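Local structure of long form salivary protein D7L1 (Culex quinquefasciatus, 6V4C) at residues A[212-217]-A[249-254]. The protein binds and sequesters adenine nucleotides, with highest affinity for ATP and ADP, thereby inhibiting platelet aggregation and hemostasis and aiding the mosquito's blood feeding on vertebrates. Numbering follows the deposited sequence.
With ZN (zinc ion), chain L.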
ATOM      1  N   VAL A 212      -0.230 -13.572  -8.681  1.00 39.39           N
ATOM      2  CA  VAL A 212      -0.755 -14.245  -9.863  1.00 40.73           C
ATOM      3  C   VAL A 212      -0.345 -15.719  -9.908  1.00 39.72           C
ATOM      4  O   VAL A 212      -0.379 -16.337 -10.972  1.00 41.87           O
ATOM      5  CB  VAL A 212      -0.407 -13.506 -11.164  1.00 41.94           C
ATOM      6  CG1 VAL A 212      -0.998 -12.111 -11.147  1.00 38.23           C
ATOM      7  CG2 VAL A 212       1.104 -13.453 -11.367  1.00 42.40           C
ATOM      8  N   ASN A 213       0.054 -16.286  -8.767  1.00 46.88           N
ATOM      9  CA  ASN A 213       0.349 -17.716  -8.630  1.00 49.46           C
ATOM     10  C   ASN A 213       1.594 -18.153  -9.402  1.00 50.26           C
ATOM     11  O   ASN A 213       1.731 -19.325  -9.759  1.00 48.58           O
ATOM     12  CB  ASN A 213      -0.863 -18.599  -8.951  1.00 47.42           C
ATOM     13  CG  ASN A 213      -2.060 -18.284  -8.069  1.00 50.80           C
ATOM     14  OD1 ASN A 213      -1.908 -17.955  -6.892  1.00 53.06           O
ATOM     15  ND2 ASN A 213      -3.254 -18.377  -8.639  1.00 51.18           N
ATOM     16  N   GLU A 214       2.513 -17.229  -9.662  1.00 45.33           N
ATOM     17  CA  GLU A 214       3.817 -17.571 -10.209  1.00 48.06           C
ATOM     18  C   GLU A 214       4.759 -17.923  -9.060  1.00 49.83           C
ATOM     19  O   GLU A 214       4.617 -17.414  -7.944  1.00 49.46           O
ATOM     20  CB  GLU A 214       4.382 -16.382 -10.989  1.00 43.72           C
ATOM     21  CG  GLU A 214       5.497 -16.728 -11.965  1.00 54.35           C
ATOM     22  CD  GLU A 214       4.983 -17.403 -13.222  1.00 52.01           C
ATOM     23  OE1 GLU A 214       5.812 -17.947 -13.981  1.00 55.56           O
ATOM     24  OE2 GLU A 214       3.754 -17.389 -13.451  1.00 51.17           O
ATOM     25  N   ASN A 215       5.725 -18.802  -9.329  1.00 54.85           N
ATOM     26  CA  ASN A 215       6.593 -19.258  -8.243  1.00 56.18           C
ATOM     27  C   ASN A 215       8.065 -19.453  -8.585  1.00 58.78           C
ATOM     28  O   ASN A 215       8.888 -19.408  -7.663  1.00 63.90           O
ATOM     29  CB  ASN A 215       6.050 -20.536  -7.588  1.00 55.86           C
ATOM     30  CG  ASN A 215       5.811 -21.652  -8.586  1.00 60.88           C
ATOM     31  OD1 ASN A 215       6.752 -22.302  -9.043  1.00 64.40           O
ATOM     32  ND2 ASN A 215       4.547 -21.887  -8.923  1.00 61.95           N
ATOM     33  N   GLY A 216       8.456 -19.656  -9.836  1.00 52.76           N
ATOM     34  CA  GLY A 216       9.854 -19.984 -10.038  1.00 57.92           C
ATOM     35  C   GLY A 216      10.780 -18.842 -10.400  1.00 53.55           C
ATOM     36  O   GLY A 216      11.939 -19.095 -10.751  1.00 51.00           O
ATOM     37  N   LYS A 217      10.329 -17.593 -10.292  1.00 45.94           N
ATOM     38  CA  LYS A 217      10.992 -16.469 -10.943  1.00 45.65           C
ATOM     39  C   LYS A 217      11.731 -15.541  -9.984  1.00 45.22           C
ATOM     40  O   LYS A 217      12.182 -14.470 -10.407  1.00 42.56           O
ATOM     41  CB  LYS A 217       9.981 -15.671 -11.771  1.00 43.64           C
ATOM     42  CG  LYS A 217       9.203 -16.509 -12.779  1.00 43.41           C
ATOM     43  CD  LYS A 217      10.130 -17.167 -13.790  1.00 46.02           C
ATOM     44  CE  LYS A 217       9.348 -17.908 -14.862  1.00 45.40           C
ATOM     45  NZ  LYS A 217       8.472 -18.957 -14.275  1.00 51.88           N
ATOM     46  N   GLU A 249       7.369  -9.771 -21.656  1.00 37.46           N
ATOM     47  CA  GLU A 249       6.161  -8.951 -21.655  1.00 38.06           C
ATOM     48  C   GLU A 249       4.964  -9.707 -21.089  1.00 35.93           C
ATOM     49  O   GLU A 249       4.195  -9.155 -20.298  1.00 33.66           O
ATOM     50  CB  GLU A 249       5.852  -8.450 -23.066  1.00 36.72           C
ATOM     51  CG  GLU A 249       4.525  -7.702 -23.173  1.00 36.47           C
ATOM     52  CD  GLU A 249       4.176  -7.332 -24.594  1.00 38.35           C
ATOM     53  OE1 GLU A 249       4.300  -8.201 -25.480  1.00 38.14           O
ATOM     54  OE2 GLU A 249       3.790  -6.168 -24.825  1.00 35.42           O
ATOM     55  N   GLN A 250       4.793 -10.969 -21.485  1.00 41.27           N
ATOM     56  CA  GLN A 250       3.585 -11.703 -21.118  1.00 43.27           C
ATOM     57  C   GLN A 250       3.450 -11.830 -19.603  1.00 43.80           C
ATOM     58  O   GLN A 250       2.406 -11.499 -19.028  1.00 41.58           O
ATOM     59  CB  GLN A 250       3.589 -13.077 -21.788  1.00 48.28           C
ATOM     60  CG  GLN A 250       2.368 -13.343 -22.650  1.00 55.13           C
ATOM     61  CD  GLN A 250       2.167 -12.299 -23.741  1.00 59.87           C
ATOM     62  OE1 GLN A 250       1.039 -11.881 -24.008  1.00 55.66           O
ATOM     63  NE2 GLN A 250       3.257 -11.881 -24.379  1.00 56.56           N
ATOM     64  N   LEU A 251       4.508 -12.293 -18.935  1.00 37.43           N
ATOM     65  CA  LEU A 251       4.440 -12.436 -17.485  1.00 35.64           C
ATOM     66  C   LEU A 251       4.391 -11.078 -16.798  1.00 33.37           C
ATOM     67  O   LEU A 251       3.638 -10.892 -15.833  1.00 33.46           O
ATOM     68  CB  LEU A 251       5.625 -13.256 -16.981  1.00 35.67           C
ATOM     69  CG  LEU A 251       5.689 -13.459 -15.472  1.00 36.39           C
ATOM     70  CD1 LEU A 251       4.403 -14.096 -14.967  1.00 37.07           C
ATOM     71  CD2 LEU A 251       6.893 -14.313 -15.111  1.00 37.97           C
ATOM     72  N   PHE A 252       5.185 -10.121 -17.286  1.00 37.65           N
ATOM     73  CA  PHE A 252       5.222  -8.794 -16.678  1.00 36.39           C
ATOM     74  C   PHE A 252       3.841  -8.150 -16.679  1.00 36.87           C
ATOM     75  O   PHE A 252       3.392  -7.612 -15.659  1.00 34.99           O
ATOM     76  CB  PHE A 252       6.235  -7.915 -17.420  1.00 35.71           C
ATOM     77  CG  PHE A 252       6.471  -6.574 -16.776  1.00 35.33           C
ATOM     78  CD1 PHE A 252       7.465  -6.417 -15.827  1.00 36.75           C
ATOM     79  CD2 PHE A 252       5.708  -5.472 -17.127  1.00 35.79           C
ATOM     80  CE1 PHE A 252       7.693  -5.186 -15.234  1.00 38.35           C
ATOM     81  CE2 PHE A 252       5.931  -4.240 -16.539  1.00 34.73           C
ATOM     82  CZ  PHE A 252       6.927  -4.096 -15.591  1.00 35.04           C
ATOM     83  N   MET A 253       3.146  -8.202 -17.821  1.00 37.44           N
ATOM     84  CA  MET A 253       1.826  -7.587 -17.909  1.00 37.46           C
ATOM     85  C   MET A 253       0.790  -8.346 -17.094  1.00 37.27           C
ATOM     86  O   MET A 253      -0.130  -7.734 -16.539  1.00 36.27           O
ATOM     87  CB  MET A 253       1.381  -7.470 -19.368  1.00 38.24           C
ATOM     88  CG  MET A 253       2.191  -6.467 -20.154  1.00 38.82           C
ATOM     89  SD  MET A 253       2.468  -4.965 -19.197  1.00 52.11           S
ATOM     90  CE  MET A 253       0.805  -4.296 -19.107  1.00 45.03           C
ATOM     91  N   LYS A 254       0.912  -9.671 -17.017  1.00 36.22           N
ATOM     92  CA  LYS A 254       0.039 -10.440 -16.140  1.00 36.82           C
ATOM     93  C   LYS A 254       0.175  -9.978 -14.693  1.00 36.32           C
ATOM     94  O   LYS A 254      -0.824  -9.850 -13.976  1.00 35.72           O
ATOM     95  CB  LYS A 254       0.366 -11.928 -16.267  1.00 38.71           C
ATOM     96  CG  LYS A 254      -0.516 -12.838 -15.430  1.00 41.13           C
ATOM     97  CD  LYS A 254      -0.064 -14.286 -15.546  1.00 45.14           C
ATOM     98  CE  LYS A 254      -0.881 -15.200 -14.649  1.00 46.32           C
ATOM     99  NZ  LYS A 254      -0.453 -16.623 -14.776  1.00 51.02           N
TER
HETATM  100 ZN    ZN L 311       3.020  -6.198 -26.687  0.69 42.43          ZN
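The carboxylate of Glu214 presents one flat face to Leu251: both leucine methyls lie above that face, Leu251 CD1 at 3.8 Å from Glu214 CD and Leu251 CD2 slightly farther, nearer the OE1 side. Lys217 NZ donates to the anti lone pair of Glu214 OE1, the one turned away from OE2, at 2.9 Å, as part of a salt bridge. Beyond the other oxygen stands Lys254 NZ, 4.5 Å from Glu214 OE2; this is too long for a salt bridge, though the flanking positive charges would be expected to stabilise the carboxylate as an anion. Phe252, which does not touch 212-217, has Met253 SD in plane at its ring edge and meets Tyr240 edge-to-face.

Glu214 and Leu251 approach tip to tip. The glutamate chain bends at chi2 (76°), which sets CD in front of Leu251; the rotation of the carboxylate plane is set separately by chi3 (-167°). Lys217 passes Leu251 at an oblique angle, its CG 3.9 Å from Leu251 CD2, while bends at chi2 and chi4 accompany the return of its ammonium to Glu214. Lys254, by contrast, is fully extended (chi3 176°) and brings the far end of its chain to Val212, with Lys254 CE 3.9 Å from Val212 CB. Buried Val212 also sets CG1 3.6 Å from the backbone Lys254 O.

Away from this interface, Glu249 OE2 binds zinc at 2.0 Å, and His172 ND1 is the second protein ligand. Leu209 touches Glu214, Lys217 and Leu251, linking the contact to helix 202-211. That helix closes in a Schellman motif with Asn213, at positive phi, as C-prime residue, and Lys217 sits at the N-cap position of helix 218-226: an interhelical loop packed on helix 249-263, within the all-helical PBP/GOBP (odorant-binding) fold.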